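Local structure of cellulose-binding protein (Saccharophagus degradans, 2X32) at residues Q120-R125 with M132-S137; V82-D87 with V102-T107; Y9-T14 with L174-P179; V36-I41 with Q48-L53. The protein binds a long polyisoprenoid diphosphate in its YceI-like domain and is implicated in plant cell wall breakdown. All blocks are in the same frame, centred on the assembly; numbering follows the deposited sequence.

In the fold
All four contacts lie in one curled antiparallel sheet wrapped around the isoprenoid chain of the ligand. Along the chain, contact 4 closes first, then contact 2, then contact 1; contact 3 pairs the N-terminal strand with the last strand and so encloses the others. Contact 4 (strands 28-42 and 46-52) adjoins contact 3 through strand 7-24, their centres about 10 Å apart, and contact 2 through strand 79-85, about 14 Å away. Contacts 2 and 1, about 12 Å apart, meet where strands 99-109 and 115-125 pair. Contact 1 returns to contact 3 through strands 130-142 and 167-177, completing a circuit whose inward apolar side chains line the ligand pocket.

Contact 1 of 4, residues Q120-R125 with M132-S137. With IMD (imidazole), chain D.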
# COMPACT_ATOMS: atom_id res chain seq x y z
N GLN A 120 10.89 -2.55 6.91
CA GLN A 120 11.34 -1.47 7.74
C GLN A 120 10.69 -0.17 7.22
O GLN A 120 10.69 0.08 5.99
CB GLN A 120 12.87 -1.36 7.63
CG GLN A 120 13.46 -0.48 8.60
CD GLN A 120 15.00 -0.68 8.55
OE1 GLN A 120 15.63 -0.30 7.55
NE2 GLN A 120 15.59 -1.38 9.53
N LEU A 121 10.12 0.57 8.15
CA LEU A 121 9.49 1.86 7.86
C LEU A 121 10.34 2.98 8.40
O LEU A 121 11.05 2.83 9.40
CB LEU A 121 8.10 1.96 8.45
CG LEU A 121 7.16 0.82 8.03
CD1 LEU A 121 5.75 1.02 8.71
CD2 LEU A 121 6.99 0.67 6.52
N ASN A 122 10.30 4.10 7.67
CA ASN A 122 10.87 5.34 8.10
C ASN A 122 9.74 6.20 8.64
O ASN A 122 8.72 6.40 7.96
CB ASN A 122 11.58 6.06 6.95
CG ASN A 122 12.34 7.25 7.42
OD1 ASN A 122 11.74 8.34 7.67
ND2 ASN A 122 13.68 7.10 7.61
N VAL A 123 9.88 6.64 9.88
CA VAL A 123 8.92 7.51 10.51
C VAL A 123 9.62 8.81 10.87
O VAL A 123 10.62 8.80 11.59
CB VAL A 123 8.34 6.89 11.78
CG1 VAL A 123 7.30 7.88 12.48
CG2 VAL A 123 7.72 5.50 11.48
N GLN A 124 9.11 9.91 10.37
CA GLN A 124 9.71 11.22 10.64
C GLN A 124 8.65 12.16 11.17
O GLN A 124 7.53 12.25 10.61
CB GLN A 124 10.34 11.80 9.38
CG GLN A 124 11.10 13.11 9.68
CD GLN A 124 11.75 13.74 8.43
OE1 GLN A 124 11.26 13.61 7.31
NE2 GLN A 124 12.80 14.47 8.68
N ARG A 125 8.98 12.87 12.25
CA ARG A 125 8.08 13.89 12.78
C ARG A 125 8.24 15.19 11.99
O ARG A 125 9.34 15.71 11.82
CB ARG A 125 8.31 14.17 14.27
CG ARG A 125 7.37 15.24 14.77
CD ARG A 125 7.48 15.51 16.25
NE ARG A 125 6.94 14.38 17.03
CZ ARG A 125 5.65 14.12 17.17
NH1 ARG A 125 4.70 14.89 16.64
NH2 ARG A 125 5.28 13.03 17.84
N MET A 132 5.23 11.58 9.06
CA MET A 132 5.36 11.03 7.73
C MET A 132 5.94 9.61 7.83
O MET A 132 7.01 9.41 8.47
CB MET A 132 6.24 11.93 6.85
CG MET A 132 6.40 11.41 5.43
SD MET A 132 7.47 12.48 4.42
CE MET A 132 8.97 12.56 5.38
N VAL A 133 5.26 8.66 7.20
CA VAL A 133 5.66 7.25 7.23
C VAL A 133 5.84 6.74 5.83
O VAL A 133 4.96 6.87 4.99
CB VAL A 133 4.62 6.37 7.98
CG1 VAL A 133 5.11 4.93 8.14
CG2 VAL A 133 4.30 6.99 9.36
N GLN A 134 6.99 6.13 5.60
CA GLN A 134 7.24 5.60 4.26
C GLN A 134 8.07 4.34 4.31
O GLN A 134 8.73 4.04 5.31
CB GLN A 134 7.84 6.73 3.41
CG GLN A 134 9.25 7.19 3.89
CD GLN A 134 9.73 8.38 3.16
OE1 GLN A 134 9.74 8.41 1.92
NE2 GLN A 134 10.12 9.41 3.92
N ASN A 135 8.01 3.55 3.26
CA ASN A 135 8.87 2.37 3.19
C ASN A 135 10.32 2.81 3.11
O ASN A 135 10.71 3.64 2.24
CB ASN A 135 8.51 1.44 2.03
CG ASN A 135 8.48 2.15 0.67
OD1 ASN A 135 7.69 3.09 0.48
ND2 ASN A 135 9.26 1.65 -0.29
N GLN A 136 11.15 2.26 3.99
CA GLN A 136 12.54 2.66 4.03
C GLN A 136 13.29 2.14 2.86
O GLN A 136 14.25 2.77 2.42
CB GLN A 136 13.18 2.18 5.33
CG GLN A 136 14.72 2.41 5.38
CD GLN A 136 15.16 3.86 5.37
OE1 GLN A 136 14.36 4.76 5.64
NE2 GLN A 136 16.42 4.10 5.02
N SER A 137 12.88 1.02 2.31
CA SER A 137 13.59 0.51 1.15
C SER A 137 12.61 0.03 0.13
O SER A 137 11.42 -0.19 0.43
CB SER A 137 14.52 -0.60 1.56
OG SER A 137 13.77 -1.63 2.16
N1 IMD D . 8.87 6.49 -2.10
C2 IMD D . 9.15 7.46 -1.17
N3 IMD D . 9.55 6.84 -0.03
C4 IMD D . 9.53 5.49 -0.19
C5 IMD D . 9.10 5.28 -1.50
O HOH W 1 10.56 -0.77 3.33
O HOH W 2 9.30 9.28 6.74
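N122 and Q134 form a hydrogen-bonded antiparallel pair: N122 N donates to Q134 O at 2.8 Å, and Q134 N returns a bond to N122 O at 2.9 Å. Q124 and M132 exchange two similar bonds, and Q136 N donates to Q120 O at 3.0 Å. Water 1 can also donate to Q120 O, and accepts from S137 N.

On the outer face, the N122 ND2 reaches Q136 OE1 at 3.1 Å, a bent bond (139° at the hydrogen) tilted from both amide planes, and also bonds D99 OD2. A bend in the Q136 chain, chi2 65°, turns CD back toward N122. Water 2 lies within bonding distance of N122 OD1 and M132 O, and accepts from Q134 NE2 in the conformer described. The amides of Q120 and Q124 look to strand 99-109 and its approach, NE2 bonding D103 and G97 O respectively.

Apart from these, N135 ND2 bonds S137 O at 2.9 Å, the donor lying above that carbonyl plane, and D171 OD1; N135 OD1 accepts from F172 N.

The other face is apolar: L121 CD1 packs on V133 CG1 at 4.0 Å, and V123 CG2 lies on the same methyl at 4.3 Å. Main-chain bonds thus hold the hairpin, supplemented on the N122 face by amides and water, while its leucine and valines present hydrocarbon alone to the isoprenoid.

Contact 2 of 4, residues V82-D87 with V102-T107; sequences VTVPVD and VDVSAT. With OTP ((2E,6E,10E,14E,18E,22E,26E)-3,7,11,15,19,23,27,31-octamethyldotriaconta-2,6,10,14,18,22,26,30-octaenyl trihydrogen diphosphate), chain C.
T107 O gathers three contacts from the facing strand and solvent: T83 N donates to it at 2.9 Å, the CA-H of V82 approaches with CA at 3.1 Å, and water 3 donates to it as well. T107 N answers with a bond to T83 O, again 2.9 Å, making T83 and T107 a hydrogen-bonded antiparallel pair.

Beyond it the strands separate, and water 4 spans P85 O and S105 N by two weak bonds. Inside, V84 carries the packing with both methyls. CG1, anti to the backbone N (chi1 -180°), leans obliquely on V104 CG1 at 3.7 Å, whereas CG2 presses on A106 CB at 3.5 Å, tighter than usual for two carbons. V82 CG1 reaches the same A106 CB at 4.0 Å.

V82, V84, V86 and A106 line the ligand pocket: V84 CG2 lies 3.7 Å from OTP C8, and V86 CG2 3.6 Å from OTP C2. Such small aliphatic side chains lining a long pocket fit the lipocalin-like barrel of the YceI family, here holding an octaprenyl chain.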
# COMPACT_ATOMS: atom_id res chain seq x y z
N VAL A 82 -4.06 -2.92 5.61
CA VAL A 82 -2.81 -3.17 6.30
C VAL A 82 -2.97 -2.78 7.77
O VAL A 82 -3.45 -1.70 8.09
CB VAL A 82 -1.65 -2.31 5.72
CG1 VAL A 82 -0.34 -2.65 6.38
CG2 VAL A 82 -1.55 -2.47 4.20
N THR A 83 -2.54 -3.66 8.66
CA THR A 83 -2.55 -3.36 10.07
C THR A 83 -1.15 -3.55 10.64
O THR A 83 -0.43 -4.50 10.28
CB THR A 83 -3.56 -4.24 10.81
OG1 THR A 83 -4.83 -4.19 10.14
CG2 THR A 83 -3.73 -3.76 12.20
N VAL A 84 -0.71 -2.61 11.50
CA VAL A 84 0.70 -2.58 12.01
C VAL A 84 0.63 -2.14 13.47
O VAL A 84 0.09 -1.08 13.74
CB VAL A 84 1.55 -1.53 11.26
CG1 VAL A 84 3.03 -1.50 11.79
CG2 VAL A 84 1.57 -1.70 9.68
N PRO A 85 1.23 -2.91 14.39
CA PRO A 85 1.37 -2.42 15.77
C PRO A 85 2.40 -1.33 15.85
O PRO A 85 3.48 -1.43 15.22
CB PRO A 85 1.86 -3.67 16.56
CG PRO A 85 2.38 -4.54 15.53
CD PRO A 85 1.54 -4.35 14.30
N VAL A 86 2.07 -0.25 16.55
CA VAL A 86 2.95 0.91 16.63
C VAL A 86 3.18 1.23 18.10
O VAL A 86 2.28 1.01 18.91
CB VAL A 86 2.23 2.11 15.93
CG1 VAL A 86 2.76 3.53 16.35
CG2 VAL A 86 2.34 1.83 14.44
N ASP A 87 4.38 1.69 18.41
CA ASP A 87 4.76 2.21 19.75
C ASP A 87 4.50 3.70 19.75
O ASP A 87 5.29 4.49 19.32
CB ASP A 87 6.23 1.92 19.98
CG ASP A 87 6.72 2.37 21.35
OD1 ASP A 87 6.02 3.14 22.05
OD2 ASP A 87 7.80 1.89 21.75
N VAL A 102 11.69 1.68 11.94
CA VAL A 102 10.84 0.76 12.70
C VAL A 102 10.74 -0.53 11.91
O VAL A 102 10.32 -0.50 10.77
CB VAL A 102 9.41 1.36 12.93
CG1 VAL A 102 8.54 0.49 13.87
CG2 VAL A 102 9.48 2.78 13.50
N ASP A 103 11.17 -1.64 12.48
CA ASP A 103 11.04 -2.97 11.87
C ASP A 103 9.66 -3.49 12.24
O ASP A 103 9.37 -3.64 13.44
CB ASP A 103 12.12 -3.86 12.43
CG ASP A 103 13.53 -3.42 12.04
OD1 ASP A 103 13.68 -3.00 10.88
OD2 ASP A 103 14.42 -3.54 12.90
N VAL A 104 8.80 -3.63 11.24
CA VAL A 104 7.40 -4.05 11.44
C VAL A 104 7.10 -5.41 10.87
O VAL A 104 7.67 -5.83 9.89
CB VAL A 104 6.42 -3.00 10.83
CG1 VAL A 104 6.69 -1.61 11.32
CG2 VAL A 104 6.43 -3.01 9.30
N SER A 105 6.10 -6.07 11.47
CA SER A 105 5.45 -7.20 10.89
C SER A 105 4.03 -6.69 10.64
O SER A 105 3.22 -6.54 11.58
CB SER A 105 5.39 -8.39 11.86
OG SER A 105 6.69 -8.86 12.03
N ALA A 106 3.79 -6.27 9.41
CA ALA A 106 2.51 -5.65 9.05
C ALA A 106 1.68 -6.74 8.43
O ALA A 106 2.17 -7.50 7.60
CB ALA A 106 2.74 -4.55 8.02
N THR A 107 0.40 -6.82 8.78
CA THR A 107 -0.48 -7.75 8.11
C THR A 107 -1.18 -7.05 6.96
O THR A 107 -1.73 -5.97 7.13
CB THR A 107 -1.47 -8.34 9.11
OG1 THR A 107 -0.73 -8.99 10.14
CG2 THR A 107 -2.38 -9.39 8.45
O7 OTP C . 0.78 -3.84 -23.68
P2 OTP C . -0.69 -3.53 -23.79
O5 OTP C . -1.38 -4.33 -24.88
O6 OTP C . -1.02 -2.06 -23.79
O4 OTP C . -1.32 -4.17 -22.41
P1 OTP C . -1.94 -3.36 -21.15
O2 OTP C . -0.75 -2.86 -20.37
O3 OTP C . -3.13 -2.47 -21.49
O1 OTP C . -2.54 -4.45 -20.12
C40 OTP C . -1.59 -5.28 -19.42
C39 OTP C . -1.70 -5.07 -17.91
C37 OTP C . -0.66 -4.88 -17.12
C38 OTP C . 0.81 -4.79 -17.54
C36 OTP C . -0.88 -4.74 -15.62
C35 OTP C . -0.45 -5.93 -14.80
C34 OTP C . -0.61 -5.65 -13.29
C32 OTP C . 0.19 -6.11 -12.32
C33 OTP C . 1.44 -6.88 -12.62
C31 OTP C . -0.11 -5.66 -10.89
C30 OTP C . -0.32 -6.72 -9.84
C29 OTP C . -0.50 -6.12 -8.45
C27 OTP C . -0.03 -6.67 -7.33
C28 OTP C . 0.64 -8.04 -7.24
C26 OTP C . -0.11 -5.94 -6.01
C25 OTP C . -0.67 -4.53 -6.04
C24 OTP C . -0.34 -3.68 -4.80
C22 OTP C . -1.16 -3.43 -3.78
C23 OTP C . -2.62 -3.80 -3.71
C21 OTP C . -0.61 -2.65 -2.62
C20 OTP C . -0.45 -3.49 -1.33
C19 OTP C . 0.05 -2.69 -0.13
C17 OTP C . 1.28 -2.71 0.38
C18 OTP C . 2.38 -3.65 -0.00
C16 OTP C . 1.64 -1.70 1.46
C15 OTP C . 2.06 -2.35 2.75
C14 OTP C . 2.06 -1.36 3.89
C12 OTP C . 2.94 -1.37 4.92
C13 OTP C . 4.09 -2.36 4.99
C11 OTP C . 2.86 -0.39 6.05
C10 OTP C . 1.89 0.72 5.93
C9 OTP C . 2.02 1.84 6.97
C7 OTP C . 1.21 2.05 8.02
C8 OTP C . -0.07 1.31 8.33
C6 OTP C . 1.58 3.17 8.97
C5 OTP C . 2.32 2.71 10.21
C4 OTP C . 2.58 3.83 11.18
C2 OTP C . 3.70 3.93 11.90
C3 OTP C . 4.87 3.00 11.94
C1 OTP C . 3.82 5.08 12.85
O HOH W 3 -4.60 -6.35 8.10
O HOH W 4 5.14 -4.17 14.18

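Contact 3 of 4, residues Y9-T14 with L174-P179. With OTP ((2E,6E,10E,14E,18E,22E,26E)-3,7,11,15,19,23,27,31-octamethyldotriaconta-2,6,10,14,18,22,26,30-octaenyl trihydrogen diphosphate), chain C.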
# COMPACT_ATOMS: atom_id res chain seq x y z
N TYR A 9 -4.05 9.24 15.79
CA TYR A 9 -3.76 9.87 14.49
C TYR A 9 -4.79 9.49 13.46
O TYR A 9 -5.32 8.40 13.47
CB TYR A 9 -2.38 9.52 13.91
CG TYR A 9 -1.20 9.93 14.75
CD1 TYR A 9 -0.48 11.07 14.49
CD2 TYR A 9 -0.81 9.13 15.83
CE1 TYR A 9 0.60 11.42 15.34
CE2 TYR A 9 0.20 9.48 16.64
CZ TYR A 9 0.91 10.59 16.38
OH TYR A 9 1.97 10.84 17.29
N SER A 10 -5.00 10.40 12.50
CA SER A 10 -5.82 10.12 11.33
C SER A 10 -4.98 10.27 10.06
O SER A 10 -4.13 11.16 9.97
CB SER A 10 -7.00 11.08 11.27
OG SER A 10 -7.93 10.82 12.32
N LEU A 11 -5.22 9.42 9.08
CA LEU A 11 -4.56 9.59 7.78
C LEU A 11 -5.04 10.87 7.06
O LEU A 11 -6.23 11.12 6.93
CB LEU A 11 -4.74 8.37 6.86
CG LEU A 11 -3.85 8.41 5.60
CD1 LEU A 11 -2.45 7.94 5.92
CD2 LEU A 11 -4.46 7.51 4.45
N ASP A 12 -4.07 11.66 6.59
CA ASP A 12 -4.33 12.76 5.66
C ASP A 12 -4.39 12.11 4.28
O ASP A 12 -3.41 11.89 3.63
CB ASP A 12 -3.18 13.77 5.73
CG ASP A 12 -3.37 14.98 4.79
OD1 ASP A 12 -4.21 14.93 3.85
OD2 ASP A 12 -2.67 16.00 4.99
N ALA A 13 -5.62 11.84 3.85
CA ALA A 13 -5.82 11.03 2.66
C ALA A 13 -5.40 11.78 1.42
O ALA A 13 -4.90 11.21 0.45
CB ALA A 13 -7.30 10.69 2.53
N THR A 14 -5.59 13.07 1.42
CA THR A 14 -5.20 13.85 0.22
C THR A 14 -3.69 13.89 -0.00
O THR A 14 -3.20 13.72 -1.17
CB THR A 14 -5.75 15.27 0.23
OG1 THR A 14 -5.09 16.06 1.23
CG2 THR A 14 -7.21 15.25 0.43
N LEU A 174 2.92 8.23 3.59
CA LEU A 174 1.68 8.39 4.35
C LEU A 174 1.87 9.52 5.35
O LEU A 174 2.92 9.58 6.02
CB LEU A 174 1.36 7.11 5.09
CG LEU A 174 1.28 5.87 4.22
CD1 LEU A 174 1.08 4.65 5.08
CD2 LEU A 174 0.23 5.91 3.09
N PHE A 175 0.88 10.40 5.45
CA PHE A 175 0.93 11.46 6.45
C PHE A 175 -0.15 11.23 7.44
O PHE A 175 -1.32 11.02 7.06
CB PHE A 175 0.73 12.80 5.74
CG PHE A 175 1.86 13.15 4.81
CD1 PHE A 175 2.99 13.84 5.26
CD2 PHE A 175 1.82 12.78 3.47
CE1 PHE A 175 4.05 14.13 4.41
CE2 PHE A 175 2.89 13.09 2.62
CZ PHE A 175 3.98 13.74 3.09
N TYR A 176 0.22 11.17 8.72
CA TYR A 176 -0.74 10.97 9.80
C TYR A 176 -0.72 12.19 10.70
O TYR A 176 0.35 12.76 10.99
CB TYR A 176 -0.42 9.68 10.60
CG TYR A 176 -0.73 8.39 9.94
CD1 TYR A 176 -1.96 7.81 10.02
CD2 TYR A 176 0.23 7.72 9.18
CE1 TYR A 176 -2.26 6.58 9.44
CE2 TYR A 176 -0.07 6.52 8.57
CZ TYR A 176 -1.32 5.96 8.68
OH TYR A 176 -1.64 4.75 8.09
N GLU A 177 -1.89 12.61 11.19
CA GLU A 177 -2.06 13.82 11.94
C GLU A 177 -2.88 13.57 13.18
O GLU A 177 -3.92 12.97 13.07
CB GLU A 177 -2.89 14.77 11.09
CG GLU A 177 -2.12 15.44 10.12
CD GLU A 177 -1.68 16.84 10.57
OE1 GLU A 177 -1.74 17.21 11.76
OE2 GLU A 177 -1.21 17.52 9.70
N ALA A 178 -2.29 13.95 14.32
CA ALA A 178 -2.92 13.90 15.64
C ALA A 178 -3.84 15.08 15.89
O ALA A 178 -3.65 16.15 15.33
CB ALA A 178 -1.84 13.86 16.70
N PRO A 179 -4.86 14.90 16.75
CA PRO A 179 -5.74 15.96 17.28
C PRO A 179 -5.02 16.98 18.17
O PRO A 179 -4.34 17.88 17.67
CB PRO A 179 -6.72 15.19 18.15
CG PRO A 179 -6.76 13.83 17.62
CD PRO A 179 -5.38 13.55 17.05
O7 OTP C . 0.78 -3.84 -23.68
P2 OTP C . -0.69 -3.53 -23.79
O5 OTP C . -1.38 -4.33 -24.88
O6 OTP C . -1.02 -2.06 -23.79
O4 OTP C . -1.32 -4.17 -22.41
P1 OTP C . -1.94 -3.36 -21.15
O2 OTP C . -0.75 -2.86 -20.37
O3 OTP C . -3.13 -2.47 -21.49
O1 OTP C . -2.54 -4.45 -20.12
C40 OTP C . -1.59 -5.28 -19.42
C39 OTP C . -1.70 -5.07 -17.91
C37 OTP C . -0.66 -4.88 -17.12
C38 OTP C . 0.81 -4.79 -17.54
C36 OTP C . -0.88 -4.74 -15.62
C35 OTP C . -0.45 -5.93 -14.80
C34 OTP C . -0.61 -5.65 -13.29
C32 OTP C . 0.19 -6.11 -12.32
C33 OTP C . 1.44 -6.88 -12.62
C31 OTP C . -0.11 -5.66 -10.89
C30 OTP C . -0.32 -6.72 -9.84
C29 OTP C . -0.50 -6.12 -8.45
C27 OTP C . -0.03 -6.67 -7.33
C28 OTP C . 0.64 -8.04 -7.24
C26 OTP C . -0.11 -5.94 -6.01
C25 OTP C . -0.67 -4.53 -6.04
C24 OTP C . -0.34 -3.68 -4.80
C22 OTP C . -1.16 -3.43 -3.78
C23 OTP C . -2.62 -3.80 -3.71
C21 OTP C . -0.61 -2.65 -2.62
C20 OTP C . -0.45 -3.49 -1.33
C19 OTP C . 0.05 -2.69 -0.13
C17 OTP C . 1.28 -2.71 0.38
C18 OTP C . 2.38 -3.65 -0.00
C16 OTP C . 1.64 -1.70 1.46
C15 OTP C . 2.06 -2.35 2.75
C14 OTP C . 2.06 -1.36 3.89
C12 OTP C . 2.94 -1.37 4.92
C13 OTP C . 4.09 -2.36 4.99
C11 OTP C . 2.86 -0.39 6.05
C10 OTP C . 1.89 0.72 5.93
C9 OTP C . 2.02 1.84 6.97
C7 OTP C . 1.21 2.05 8.02
C8 OTP C . -0.07 1.31 8.33
C6 OTP C . 1.58 3.17 8.97
C5 OTP C . 2.32 2.71 10.21
C4 OTP C . 2.58 3.83 11.18
C2 OTP C . 3.70 3.93 11.90
C3 OTP C . 4.87 3.00 11.94
C1 OTP C . 3.82 5.08 12.85
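Three main-chain hydrogen bonds join Y9-T14 to L174-P179. S10 and E177 form the hydrogen-bonded pair, S10 N to E177 O at 2.8 Å and E177 N to S10 O at 2.9 Å, and D12 N adds a third to F175 O at 2.9 Å.

Contacts with aromatic rings come next. L11 CD1 sits over one face of the Y176 ring, 3.8 Å from its centroid and 17° off the normal, offset toward the rim: a CH-pi contact. The L11 chi1 of -169° sets CG beside the carbonyl carbon, and chi2 of 81° then puts CD1 over the ring; the two side chains cross obliquely. A178 CB, in the conformer described, makes a more off-centre CH-pi contact with the Y9 ring, at 4.1 Å from the centroid. Between the two rings, Y9 CB and Y176 CB touch at 3.9 Å.

Against the lipid, Y176 OH packs 3.7 Å from OTP C6, and L174 CD1 meets OTP C9 at 3.5 Å.

Polar ends look outside the pair. The Y176 hydroxyl donates to Q48 O. On the outer side, D12 OD2 and E177 OE2 each form a salt bridge with R130.

R130 would thus offset the two neighbouring negative charges on the outside, while on the inside the bond to Q48 O satisfies the donor of the Y176 hydroxyl, consistent with its lying against the lipid at little polar cost.

Contact 4 of 4, residues V36-I41 with Q48-L53. With OTP ((2E,6E,10E,14E,18E,22E,26E)-3,7,11,15,19,23,27,31-octamethyldotriaconta-2,6,10,14,18,22,26,30-octaenyl trihydrogen diphosphate), chain C.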
# COMPACT_ATOMS: atom_id res chain seq x y z
N VAL A 36 -7.41 6.57 -3.71
CA VAL A 36 -8.14 6.69 -2.47
C VAL A 36 -7.56 5.76 -1.40
O VAL A 36 -7.53 4.53 -1.55
CB VAL A 36 -9.63 6.41 -2.62
CG1 VAL A 36 -10.38 6.44 -1.28
CG2 VAL A 36 -10.29 7.43 -3.60
N LEU A 37 -7.05 6.40 -0.31
CA LEU A 37 -6.49 5.76 0.87
C LEU A 37 -7.23 6.31 2.08
O LEU A 37 -7.64 7.46 2.11
CB LEU A 37 -5.01 6.10 1.02
CG LEU A 37 -4.12 5.75 -0.16
CD1 LEU A 37 -2.70 6.32 0.06
CD2 LEU A 37 -4.10 4.25 -0.46
N SER A 38 -7.37 5.47 3.10
CA SER A 38 -7.87 5.91 4.41
C SER A 38 -7.09 5.23 5.51
O SER A 38 -6.32 4.33 5.26
CB SER A 38 -9.37 5.70 4.60
OG SER A 38 -9.70 4.34 4.63
N GLY A 39 -7.26 5.70 6.70
CA GLY A 39 -6.63 5.08 7.85
C GLY A 39 -6.44 5.95 9.04
O GLY A 39 -6.87 7.08 9.08
N GLY A 40 -5.76 5.39 10.01
CA GLY A 40 -5.55 6.05 11.30
C GLY A 40 -4.73 5.17 12.19
O GLY A 40 -4.41 4.03 11.82
N ILE A 41 -4.42 5.69 13.36
CA ILE A 41 -3.67 4.94 14.37
C ILE A 41 -4.47 5.05 15.66
O ILE A 41 -4.73 6.17 16.11
CB ILE A 41 -2.27 5.45 14.55
CG1 ILE A 41 -1.52 5.56 13.20
CG2 ILE A 41 -1.55 4.59 15.54
CD1 ILE A 41 -0.15 6.18 13.28
N GLN A 48 -3.57 1.52 10.85
CA GLN A 48 -4.18 0.91 9.71
C GLN A 48 -4.03 1.79 8.48
O GLN A 48 -4.03 3.02 8.56
CB GLN A 48 -5.64 0.57 10.05
CG GLN A 48 -6.36 -0.30 9.07
CD GLN A 48 -7.60 -0.90 9.68
OE1 GLN A 48 -7.56 -1.95 10.34
NE2 GLN A 48 -8.73 -0.25 9.46
N LEU A 49 -3.90 1.13 7.34
CA LEU A 49 -3.95 1.79 6.05
C LEU A 49 -5.00 0.95 5.28
O LEU A 49 -4.84 -0.26 5.12
CB LEU A 49 -2.63 1.74 5.30
CG LEU A 49 -2.70 2.26 3.86
CD1 LEU A 49 -2.98 3.80 3.87
CD2 LEU A 49 -1.39 1.99 3.13
N VAL A 50 -6.05 1.58 4.77
CA VAL A 50 -7.05 0.93 3.96
C VAL A 50 -6.89 1.49 2.52
O VAL A 50 -6.97 2.71 2.28
CB VAL A 50 -8.45 1.19 4.46
CG1 VAL A 50 -9.52 0.49 3.56
CG2 VAL A 50 -8.60 0.79 5.94
N ILE A 51 -6.67 0.57 1.59
CA ILE A 51 -6.42 0.90 0.22
C ILE A 51 -7.69 0.57 -0.58
O ILE A 51 -8.11 -0.57 -0.64
CB ILE A 51 -5.25 0.07 -0.34
CG1 ILE A 51 -3.98 0.36 0.45
CG2 ILE A 51 -5.02 0.43 -1.85
CD1 ILE A 51 -3.09 -0.78 0.59
N ASP A 52 -8.30 1.59 -1.21
CA ASP A 52 -9.50 1.39 -1.99
C ASP A 52 -9.15 0.83 -3.37
O ASP A 52 -8.63 1.53 -4.23
CB ASP A 52 -10.23 2.72 -2.11
CG ASP A 52 -11.43 2.69 -3.03
OD1 ASP A 52 -11.79 1.60 -3.54
OD2 ASP A 52 -11.99 3.81 -3.28
N LEU A 53 -9.41 -0.47 -3.55
CA LEU A 53 -8.90 -1.12 -4.75
C LEU A 53 -9.69 -0.68 -5.98
O LEU A 53 -9.18 -0.73 -7.13
CB LEU A 53 -8.95 -2.64 -4.58
CG LEU A 53 -8.06 -3.17 -3.47
CD1 LEU A 53 -8.30 -4.66 -3.30
CD2 LEU A 53 -6.56 -2.90 -3.78
O7 OTP C . 0.78 -3.84 -23.68
P2 OTP C . -0.69 -3.53 -23.79
O5 OTP C . -1.38 -4.33 -24.88
O6 OTP C . -1.02 -2.06 -23.79
O4 OTP C . -1.32 -4.17 -22.41
P1 OTP C . -1.94 -3.36 -21.15
O2 OTP C . -0.75 -2.86 -20.37
O3 OTP C . -3.13 -2.47 -21.49
O1 OTP C . -2.54 -4.45 -20.12
C40 OTP C . -1.59 -5.28 -19.42
C39 OTP C . -1.70 -5.07 -17.91
C37 OTP C . -0.66 -4.88 -17.12
C38 OTP C . 0.81 -4.79 -17.54
C36 OTP C . -0.88 -4.74 -15.62
C35 OTP C . -0.45 -5.93 -14.80
C34 OTP C . -0.61 -5.65 -13.29
C32 OTP C . 0.19 -6.11 -12.32
C33 OTP C . 1.44 -6.88 -12.62
C31 OTP C . -0.11 -5.66 -10.89
C30 OTP C . -0.32 -6.72 -9.84
C29 OTP C . -0.50 -6.12 -8.45
C27 OTP C . -0.03 -6.67 -7.33
C28 OTP C . 0.64 -8.04 -7.24
C26 OTP C . -0.11 -5.94 -6.01
C25 OTP C . -0.67 -4.53 -6.04
C24 OTP C . -0.34 -3.68 -4.80
C22 OTP C . -1.16 -3.43 -3.78
C23 OTP C . -2.62 -3.80 -3.71
C21 OTP C . -0.61 -2.65 -2.62
C20 OTP C . -0.45 -3.49 -1.33
C19 OTP C . 0.05 -2.69 -0.13
C17 OTP C . 1.28 -2.71 0.38
C18 OTP C . 2.38 -3.65 -0.00
C16 OTP C . 1.64 -1.70 1.46
C15 OTP C . 2.06 -2.35 2.75
C14 OTP C . 2.06 -1.36 3.89
C12 OTP C . 2.94 -1.37 4.92
C13 OTP C . 4.09 -2.36 4.99
C11 OTP C . 2.86 -0.39 6.05
C10 OTP C . 1.89 0.72 5.93
C9 OTP C . 2.02 1.84 6.97
C7 OTP C . 1.21 2.05 8.02
C8 OTP C . -0.07 1.31 8.33
C6 OTP C . 1.58 3.17 8.97
C5 OTP C . 2.32 2.71 10.21
C4 OTP C . 2.58 3.83 11.18
C2 OTP C . 3.70 3.93 11.90
C3 OTP C . 4.87 3.00 11.94
C1 OTP C . 3.82 5.08 12.85
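G39, opposite L49, takes a positive phi of 157° in a nearly extended backbone, which glycine adopts readily and other residues hardly do. A CB here would fall about 2.2 Å from Q48 O, a clash, and would jam against the preceding carbonyl O. G39 CA makes a CA-H...O contact of 3.4 Å with Q48 O. That carbonyl is shared, taking a long bond from G40 N (3.3 Å) besides the hydroxyl of Y176, whereas Q48 N gives G40 O a shorter one of 2.8 Å.

Farther along, S38 and V50 bond both ways; V50 N to S38 O is almost straight, 178° at the hydrogen. S38 OG lies 3.4 Å from V50 CB on the outer face. Inward, L37 and I51 run side by side, L37 CD2 touching I51 CG1 at 4.0 Å, and I51 CD1 reaches OTP C19 at 3.7 Å.

This hairpin of strands 28-42 and 46-52 is flanked by strand 7-24, where L11 packs on L37 and L49, and by strand 79-85, bonded through L49 to V82 and I51 to A80.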